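Local coordinates for protein haloacid dehalogenase-like hydrolase (PDB 4EZE) that probably hydrolyses O-phosphoserine to serine and phosphate, the last step of serine biosynthesis, as a magnesium-dependent phosphatase of the haloacid dehalogenase superfamily, at residues Phe113-Thr118 against Ile200-Leu205; Cys268-Asn273 against Lys288-Val293; Gly284-Ala289 against His298-Tyr303. All blocks are in the same frame, centred on the assembly; numbering follows the deposited sequence.

Contact 1. Residues Phe113-Thr118 against Ile200-Leu205. With NA (sodium ion), chain D.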
loop_
_atom_site.group_PDB
_atom_site.type_symbol
_atom_site.label_atom_id
_atom_site.label_comp_id
_atom_site.label_asym_id
_atom_site.label_seq_id
_atom_site.Cartn_x
_atom_site.Cartn_y
_atom_site.Cartn_z
ATOM N N PHE A 113 -2.069 4.030 -4.242
ATOM C CA PHE A 113 -0.874 3.664 -3.456
ATOM C C PHE A 113 -0.298 4.860 -2.706
ATOM O O PHE A 113 -0.126 5.918 -3.283
ATOM C CB PHE A 113 0.233 3.181 -4.374
ATOM C CG PHE A 113 -0.078 1.923 -5.119
ATOM C CD1 PHE A 113 0.223 0.687 -4.566
ATOM C CD2 PHE A 113 -0.634 1.978 -6.391
ATOM C CE1 PHE A 113 -0.037 -0.476 -5.264
ATOM C CE2 PHE A 113 -0.898 0.822 -7.094
ATOM C CZ PHE A 113 -0.593 -0.414 -6.532
ATOM N N ASP A 114 0.020 4.699 -1.427
ATOM C CA ASP A 114 0.855 5.683 -0.752
ATOM C C ASP A 114 2.203 5.621 -1.488
ATOM O O ASP A 114 2.472 4.641 -2.185
ATOM C CB ASP A 114 1.031 5.286 0.725
ATOM C CG ASP A 114 1.772 6.346 1.544
ATOM O OD1 ASP A 114 1.984 7.453 1.025
ATOM O OD2 ASP A 114 2.131 6.077 2.715
ATOM N N MET A 115 3.057 6.629 -1.325
ATOM C CA MET A 115 4.358 6.601 -2.001
ATOM C C MET A 115 5.438 5.970 -1.120
ATOM O O MET A 115 5.861 4.833 -1.362
ATOM C CB MET A 115 4.785 8.002 -2.469
ATOM C CG MET A 115 6.245 8.085 -2.928
ATOM S SD MET A 115 6.548 9.592 -3.902
ATOM C CE MET A 115 6.250 10.887 -2.688
ATOM N N ASP A 116 5.878 6.691 -0.092
ATOM C CA ASP A 116 7.020 6.228 0.688
ATOM C C ASP A 116 6.761 4.895 1.393
ATOM O O ASP A 116 5.744 4.721 2.041
ATOM C CB ASP A 116 7.438 7.278 1.715
ATOM C CG ASP A 116 7.987 8.543 1.078
ATOM O OD1 ASP A 116 8.561 8.469 -0.031
ATOM O OD2 ASP A 116 7.830 9.617 1.693
ATOM N N SER A 117 7.713 3.975 1.285
ATOM C CA SER A 117 7.636 2.686 1.959
ATOM C C SER A 117 6.408 1.882 1.515
ATOM O O SER A 117 6.057 0.875 2.118
ATOM C CB SER A 117 7.693 2.866 3.484
ATOM O OG SER A 117 8.936 3.434 3.869
ATOM N N THR A 118 5.756 2.339 0.457
ATOM C CA THR A 118 4.702 1.564 -0.162
ATOM C C THR A 118 5.008 1.352 -1.643
ATOM O O THR A 118 5.516 0.294 -2.033
ATOM C CB THR A 118 3.319 2.197 0.057
ATOM O OG1 THR A 118 3.053 2.258 1.460
ATOM C CG2 THR A 118 2.232 1.337 -0.609
ATOM N N ILE A 200 -1.231 7.484 -7.193
ATOM C CA ILE A 200 -0.442 7.692 -5.996
ATOM C C ILE A 200 -1.087 8.789 -5.184
ATOM O O ILE A 200 -1.415 9.843 -5.722
ATOM C CB ILE A 200 1.011 8.075 -6.307
ATOM C CG1 ILE A 200 1.770 6.818 -6.711
ATOM C CG2 ILE A 200 1.680 8.702 -5.087
ATOM C CD1 ILE A 200 3.247 7.053 -6.809
ATOM N N ILE A 201 -1.280 8.533 -3.890
ATOM C CA ILE A 201 -1.773 9.557 -2.972
ATOM C C ILE A 201 -0.880 9.552 -1.744
ATOM O O ILE A 201 -0.782 8.531 -1.063
ATOM C CB ILE A 201 -3.231 9.305 -2.559
ATOM C CG1 ILE A 201 -4.133 9.236 -3.799
ATOM C CG2 ILE A 201 -3.707 10.427 -1.653
ATOM C CD1 ILE A 201 -5.613 9.012 -3.480
ATOM N N SER A 202 -0.228 10.685 -1.469
ATOM C CA SER A 202 0.900 10.727 -0.548
ATOM C C SER A 202 1.135 12.103 0.106
ATOM O O SER A 202 0.869 13.147 -0.511
ATOM C CB SER A 202 2.172 10.378 -1.335
ATOM O OG SER A 202 3.334 10.824 -0.645
ATOM N N GLY A 203 1.676 12.081 1.329
ATOM C CA GLY A 203 2.123 13.290 2.047
ATOM C C GLY A 203 3.497 13.786 1.621
ATOM O O GLY A 203 4.039 14.708 2.224
ATOM N N GLY A 204 4.058 13.185 0.569
ATOM C CA GLY A 204 5.405 13.524 0.107
ATOM C C GLY A 204 5.475 14.679 -0.880
ATOM O O GLY A 204 4.483 15.360 -1.119
ATOM N N LEU A 205 6.659 14.887 -1.456
ATOM C CA LEU A 205 6.921 15.946 -2.429
ATOM C C LEU A 205 6.359 15.675 -3.816
ATOM O O LEU A 205 6.445 14.571 -4.336
ATOM C CB LEU A 205 8.429 16.168 -2.573
ATOM C CG LEU A 205 9.183 16.712 -1.358
ATOM C CD1 LEU A 205 10.667 16.822 -1.639
ATOM C CD2 LEU A 205 8.660 18.071 -0.971
HETATM NA NA NA D . 4.116 5.577 3.637
HETATM O O HOH W 1 2.187 9.636 3.188
HETATM O O HOH W 2 4.575 8.903 1.284
HETATM O O HOH W 3 3.287 6.269 5.458
HETATM O O HOH W 4 5.996 6.175 5.208
#

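Contact 2. Residues Cys268-Asn273 against Lys288-Val293. With NA (sodium ion), chain D.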
loop_
_atom_site.group_PDB
_atom_site.type_symbol
_atom_site.label_atom_id
_atom_site.label_comp_id
_atom_site.label_asym_id
_atom_site.label_seq_id
_atom_site.Cartn_x
_atom_site.Cartn_y
_atom_site.Cartn_z
ATOM N N CYS A 268 -3.590 1.009 -0.864
ATOM C CA CYS A 268 -2.488 0.263 -0.230
ATOM C C CYS A 268 -1.598 1.245 0.523
ATOM O O CYS A 268 -1.296 2.315 0.012
ATOM C CB CYS A 268 -1.595 -0.375 -1.289
ATOM S SG CYS A 268 -2.437 -1.402 -2.507
ATOM N N GLY A 269 -1.154 0.886 1.721
ATOM C CA GLY A 269 -0.294 1.775 2.505
ATOM C C GLY A 269 0.388 0.999 3.614
ATOM O O GLY A 269 0.020 -0.143 3.894
ATOM N N ASP A 270 1.371 1.630 4.245
ATOM C CA ASP A 270 2.145 1.019 5.308
ATOM C C ASP A 270 2.006 1.737 6.668
ATOM O O ASP A 270 2.231 1.116 7.715
ATOM C CB ASP A 270 3.618 1.099 4.959
ATOM C CG ASP A 270 4.116 2.530 4.977
ATOM O OD1 ASP A 270 3.627 3.333 4.149
ATOM O OD2 ASP A 270 4.960 2.855 5.837
ATOM N N GLY A 271 1.671 3.029 6.659
ATOM C CA GLY A 271 1.791 3.882 7.881
ATOM C C GLY A 271 0.507 4.456 8.453
ATOM O O GLY A 271 -0.530 4.503 7.777
ATOM N N ALA A 272 0.583 4.906 9.704
ATOM C CA ALA A 272 -0.578 5.477 10.374
ATOM C C ALA A 272 -1.254 6.576 9.546
ATOM O O ALA A 272 -2.466 6.676 9.564
ATOM C CB ALA A 272 -0.211 5.999 11.753
ATOM N N ASN A 273 -0.490 7.406 8.831
ATOM C CA ASN A 273 -1.134 8.470 8.058
ATOM C C ASN A 273 -1.921 7.938 6.850
ATOM O O ASN A 273 -2.516 8.710 6.110
ATOM C CB ASN A 273 -0.155 9.587 7.654
ATOM C CG ASN A 273 1.051 9.073 6.910
ATOM O OD1 ASN A 273 0.964 8.119 6.126
ATOM N ND2 ASN A 273 2.195 9.698 7.154
ATOM N N LYS A 288 3.349 -4.513 4.447
ATOM C CA LYS A 288 4.527 -4.622 5.284
ATOM C C LYS A 288 4.436 -3.508 6.302
ATOM O O LYS A 288 5.384 -2.800 6.557
ATOM C CB LYS A 288 5.789 -4.584 4.441
ATOM C CG LYS A 288 5.852 -5.767 3.499
ATOM C CD LYS A 288 7.149 -5.869 2.736
ATOM C CE LYS A 288 7.157 -7.125 1.887
ATOM N NZ LYS A 288 8.286 -7.160 0.927
ATOM N N ALA A 289 3.243 -3.359 6.847
ATOM C CA ALA A 289 2.835 -2.209 7.624
ATOM C C ALA A 289 3.271 -2.077 9.070
ATOM O O ALA A 289 3.640 -3.041 9.713
ATOM C CB ALA A 289 1.331 -2.054 7.526
ATOM N N LYS A 290 3.214 -0.845 9.561
ATOM C CA LYS A 290 3.349 -0.576 10.993
ATOM C C LYS A 290 2.335 -1.362 11.815
ATOM O O LYS A 290 1.198 -1.577 11.376
ATOM C CB LYS A 290 3.169 0.910 11.280
ATOM C CG LYS A 290 4.165 1.799 10.552
ATOM C CD LYS A 290 5.589 1.411 10.913
ATOM C CE LYS A 290 6.531 2.577 10.673
ATOM N NZ LYS A 290 6.183 3.276 9.403
ATOM N N PRO A 291 2.741 -1.772 13.022
ATOM C CA PRO A 291 1.894 -2.516 13.962
ATOM C C PRO A 291 0.473 -1.940 14.115
ATOM O O PRO A 291 -0.503 -2.694 14.098
ATOM C CB PRO A 291 2.677 -2.414 15.279
ATOM C CG PRO A 291 4.109 -2.364 14.830
ATOM C CD PRO A 291 4.103 -1.557 13.549
ATOM N N VAL A 292 0.347 -0.625 14.246
ATOM C CA VAL A 292 -0.976 -0.049 14.462
ATOM C C VAL A 292 -1.870 -0.217 13.229
ATOM O O VAL A 292 -3.090 -0.326 13.353
ATOM C CB VAL A 292 -0.928 1.434 14.883
ATOM C CG1 VAL A 292 -0.274 2.286 13.802
ATOM C CG2 VAL A 292 -2.343 1.928 15.183
ATOM N N VAL A 293 -1.248 -0.251 12.050
ATOM C CA VAL A 293 -1.960 -0.519 10.807
ATOM C C VAL A 293 -2.287 -2.009 10.666
ATOM O O VAL A 293 -3.405 -2.367 10.307
ATOM C CB VAL A 293 -1.169 -0.034 9.569
ATOM C CG1 VAL A 293 -2.001 -0.204 8.302
ATOM C CG2 VAL A 293 -0.774 1.425 9.738
HETATM NA NA NA D . 4.116 5.577 3.637
HETATM O O HOH W 3 3.287 6.269 5.458
HETATM O O HOH W 4 5.996 6.175 5.208
#

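Contact 3. Residues Gly284-Ala289 against His298-Tyr303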
loop_
_atom_site.group_PDB
_atom_site.type_symbol
_atom_site.label_atom_id
_atom_site.label_comp_id
_atom_site.label_asym_id
_atom_site.label_seq_id
_atom_site.Cartn_x
_atom_site.Cartn_y
_atom_site.Cartn_z
ATOM N N GLY A 284 -8.870 -2.310 1.656
ATOM C CA GLY A 284 -7.675 -1.617 2.168
ATOM C C GLY A 284 -6.610 -2.665 2.413
ATOM O O GLY A 284 -6.889 -3.753 2.938
ATOM N N ILE A 285 -5.393 -2.364 1.986
ATOM C CA ILE A 285 -4.318 -3.335 2.057
ATOM C C ILE A 285 -3.150 -2.747 2.816
ATOM O O ILE A 285 -2.663 -1.706 2.423
ATOM C CB ILE A 285 -3.826 -3.734 0.665
ATOM C CG1 ILE A 285 -4.954 -4.437 -0.103
ATOM C CG2 ILE A 285 -2.619 -4.655 0.787
ATOM C CD1 ILE A 285 -4.699 -4.525 -1.584
ATOM N N ALA A 286 -2.697 -3.433 3.854
ATOM C CA ALA A 286 -1.555 -2.983 4.612
ATOM C C ALA A 286 -0.327 -3.668 4.061
ATOM O O ALA A 286 -0.219 -4.871 4.068
ATOM C CB ALA A 286 -1.733 -3.310 6.072
ATOM N N TRP A 287 0.602 -2.872 3.573
ATOM C CA TRP A 287 1.793 -3.406 2.963
ATOM C C TRP A 287 2.960 -3.357 3.927
ATOM O O TRP A 287 3.455 -2.300 4.239
ATOM C CB TRP A 287 2.104 -2.595 1.712
ATOM C CG TRP A 287 3.474 -2.736 1.228
ATOM C CD1 TRP A 287 4.505 -1.928 1.501
ATOM C CD2 TRP A 287 3.975 -3.754 0.375
ATOM N NE1 TRP A 287 5.627 -2.366 0.885
ATOM C CE2 TRP A 287 5.329 -3.493 0.179
ATOM C CE3 TRP A 287 3.409 -4.862 -0.238
ATOM C CZ2 TRP A 287 6.130 -4.297 -0.599
ATOM C CZ3 TRP A 287 4.198 -5.653 -1.008
ATOM C CH2 TRP A 287 5.546 -5.373 -1.184
ATOM N N LYS A 288 3.349 -4.513 4.447
ATOM C CA LYS A 288 4.527 -4.622 5.284
ATOM C C LYS A 288 4.436 -3.508 6.302
ATOM O O LYS A 288 5.384 -2.800 6.557
ATOM C CB LYS A 288 5.789 -4.584 4.441
ATOM C CG LYS A 288 5.852 -5.767 3.499
ATOM C CD LYS A 288 7.149 -5.869 2.736
ATOM C CE LYS A 288 7.157 -7.125 1.887
ATOM N NZ LYS A 288 8.286 -7.160 0.927
ATOM N N ALA A 289 3.243 -3.359 6.847
ATOM C CA ALA A 289 2.835 -2.209 7.624
ATOM C C ALA A 289 3.271 -2.077 9.070
ATOM O O ALA A 289 3.640 -3.041 9.713
ATOM C CB ALA A 289 1.331 -2.054 7.526
ATOM N N HIS A 298 -7.033 -5.707 7.725
ATOM C CA HIS A 298 -7.000 -7.160 7.728
ATOM C C HIS A 298 -6.606 -7.814 6.411
ATOM O O HIS A 298 -6.283 -9.014 6.372
ATOM C CB HIS A 298 -8.350 -7.673 8.218
ATOM C CG HIS A 298 -8.672 -7.231 9.606
ATOM N ND1 HIS A 298 -9.805 -7.636 10.278
ATOM C CD2 HIS A 298 -7.986 -6.438 10.464
ATOM C CE1 HIS A 298 -9.816 -7.091 11.481
ATOM N NE2 HIS A 298 -8.725 -6.359 11.618
ATOM N N HIS A 299 -6.609 -7.033 5.337
ATOM C CA HIS A 299 -5.926 -7.468 4.109
ATOM C C HIS A 299 -4.467 -7.019 4.225
ATOM O O HIS A 299 -4.205 -5.842 4.462
ATOM C CB HIS A 299 -6.549 -6.802 2.890
ATOM C CG HIS A 299 -7.934 -7.274 2.573
ATOM N ND1 HIS A 299 -8.240 -8.607 2.383
ATOM C CD2 HIS A 299 -9.081 -6.587 2.339
ATOM C CE1 HIS A 299 -9.520 -8.723 2.065
ATOM N NE2 HIS A 299 -10.056 -7.514 2.036
ATOM N N GLN A 300 -3.519 -7.938 4.065
ATOM C CA GLN A 300 -2.117 -7.579 4.245
ATOM C C GLN A 300 -1.215 -8.314 3.292
ATOM O O GLN A 300 -1.453 -9.481 2.920
ATOM C CB GLN A 300 -1.642 -7.902 5.676
ATOM C CG GLN A 300 -2.458 -7.266 6.807
ATOM C CD GLN A 300 -2.045 -7.790 8.175
ATOM O OE1 GLN A 300 -1.069 -8.531 8.287
ATOM N NE2 GLN A 300 -2.802 -7.429 9.220
ATOM N N ILE A 301 -0.140 -7.644 2.920
ATOM C CA ILE A 301 0.953 -8.369 2.330
ATOM C C ILE A 301 2.162 -8.245 3.237
ATOM O O ILE A 301 2.661 -7.142 3.479
ATOM C CB ILE A 301 1.271 -7.864 0.919
ATOM C CG1 ILE A 301 0.047 -8.040 0.032
ATOM C CG2 ILE A 301 2.425 -8.668 0.332
ATOM C CD1 ILE A 301 0.135 -7.263 -1.271
ATOM N N ASN A 302 2.642 -9.382 3.724
ATOM C CA ASN A 302 3.727 -9.375 4.686
ATOM C C ASN A 302 4.972 -10.064 4.206
ATOM O O ASN A 302 6.052 -9.700 4.639
ATOM C CB ASN A 302 3.274 -10.015 6.013
ATOM C CG ASN A 302 2.175 -9.221 6.664
ATOM O OD1 ASN A 302 2.253 -8.004 6.670
ATOM N ND2 ASN A 302 1.132 -9.894 7.197
ATOM N N TYR A 303 4.842 -11.062 3.333
ATOM C CA TYR A 303 6.023 -11.836 2.908
ATOM C C TYR A 303 6.217 -11.974 1.395
ATOM O O TYR A 303 7.057 -12.744 0.967
ATOM C CB TYR A 303 6.007 -13.253 3.519
ATOM C CG TYR A 303 5.842 -13.243 5.017
ATOM C CD1 TYR A 303 6.917 -12.999 5.861
ATOM C CD2 TYR A 303 4.600 -13.474 5.584
ATOM C CE1 TYR A 303 6.747 -12.958 7.238
ATOM C CE2 TYR A 303 4.419 -13.453 6.938
ATOM C CZ TYR A 303 5.480 -13.197 7.770
ATOM O OH TYR A 303 5.227 -13.182 9.129
HETATM O O HOH W 5 1.426 -5.583 6.518
#

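Contact 1. Residues Phe113-Thr118 against Ile200-Leu205
Asp114 OD1, packed against Ser202 CB, receives three hydrogen bonds. Met115 N donates at 2.7 Å from above the carboxylate plane, and two waters donate as well. Water 1 ties OD1 to Gly203 N; water 2 ties it to Asp116 N and to Ser202 OG (3.0 Å from the water). With CG anti to the backbone N (chi1 -174°), the carboxylate reaches past the strand end, where its other oxygen, OD2, binds the sodium ion at 2.2 Å beside Asp116 O and two waters; Asp270 completes the protein ligands. The run Asp-Met-Asp-Ser-Thr is the first haloacid dehalogenase motif, with Asp114 the predicted nucleophile and Asp116 the predicted proton donor. Ser202, on the neighbouring parallel strand segment 200-202, probably corresponds to the Ser/Thr of the second motif. Its OG accepts Gly204 N at 2.8 Å, an ST turn that steadies the corner. One residue before Asp114, the strands are joined by Ile201 N donating to Phe113 O at 2.9 Å. The Met115 side chain runs alongside: CB packs on Ile200 CG2, and the bend at chi3 (64°) brings CE to Ser202 OG (3.6 Å) and Gly204 CA. Helix 206-216 meets the same side chain through Phe208 and Leu212.

Contact 2. Residues Cys268-Asn273 against Lys288-Val293
Lys290 folds over the Asp270-Gly271 backbone, its N donating to Asp270 O at 2.9 Å with an N-H...O angle of 161°. Asp270 and Gly271 belong to the loop that follows strand 265-269, the Gly-Asp-X-X-X-Asp segment that forms the fourth motif of haloacid dehalogenases. From the loop ahead of helix 291-296 the Lys290 side chain starts with CB over Asp270 O. CG comes closer to that oxygen, at 3.5 Å, and also rests against Gly271 CA. A turn at chi2 (-58°) and another at chi4 send the chain back alongside Asp270, both side chains pointing the same way. At the tip NZ stands 3.8 Å from Asp270 OD2, a long salt bridge. The other carboxylate oxygen, OD1, binds the sodium ion at 2.4 Å together with Asp114 and Asp116. Methyl groups close on the loop backbone: Ala289 CB lies 3.3 Å from Asp270 O and Val293 CG2 3.5 Å from Gly271 C, while Ala272 CB meets Val292 CG1. Leu275 and Leu278 of helix 275-280 also touch Val293. Near the metal, Asn273 OD1 takes a hydrogen bond from water 3, itself a sodium ligand.

Contact 3. Residues Gly284-Ala289 against His298-Tyr303
Ile301 has its side chain against the Trp287 indole, on the face of the sheet that also carries Ile285 and His299. The two side chains run at a slant to one another, and Ile301 CG2 comes to 3.7 Å from Trp287 CZ3. CG1 anti to the carbonyl carbon (chi1 -60°) and an extended chi2 place CD1 4.3 Å from Ile285 CG2. Phe306 stacks on the same indole, and Phe99 of strand 97-100 touches Ile301. Both backbone polar atoms of Ile301 bond to segment 284-289: its N donates to Ala286 O, and its O accepts Lys288 N at 2.9 Å. These bonds, with Ala286 N donating to His299 O, join two parallel strands in a beta-alpha-beta unit whose connection is helix 291-296; strand 299-301 is the outermost strand at this end of the six-stranded sheet. His299 packs against Gly284 and Ile285. Gly284 O lies in the plane of its imidazole, at the ring edge and 3.6 Å from CD2, and Ile285 CG1 packs 4.1 Å from its CB. Lys288 stretches out in an extended chain, CG passing 3.5 Å from Ile301 O and sitting over the centre of the Trp287 ring. Water 5 bridges the two segments, donating to Ala286 O and to Asn302 OD1 (2.6 Å) and accepting from Ala289 N. Asn302 ND2 meanwhile donates almost straight to Gln300 OE1, in the planes of both amides, at 2.8 Å. Both ends of the Asn302 amide are thus occupied, which fixes its rotation and gives the bridging water a definite acceptor where the regular strand pairing stops.

All three contacts lie on or beside the parallel sheet, whose strands 197-202, 110-113, 265-269, 283-287 and 299-301 follow one another. Contact 1 is wholly buried and is built of carboxylate, hydroxyl and water around the sodium ion. Contact 2, a loop-to-helix join with several exposed residues, shares that ion and two of its waters but adds an exposed lysine and apolar helix packing. Contact 3 is largely buried, Lys288 being its exposed residue, and holds no metal: its chemistry is regular strand pairing with aromatic and aliphatic side chains. Contacts 2 and 3 share Lys288 and Ala289, and Trp287 also reaches back to contact 1, packing against the backbone of Ser117 and Thr118.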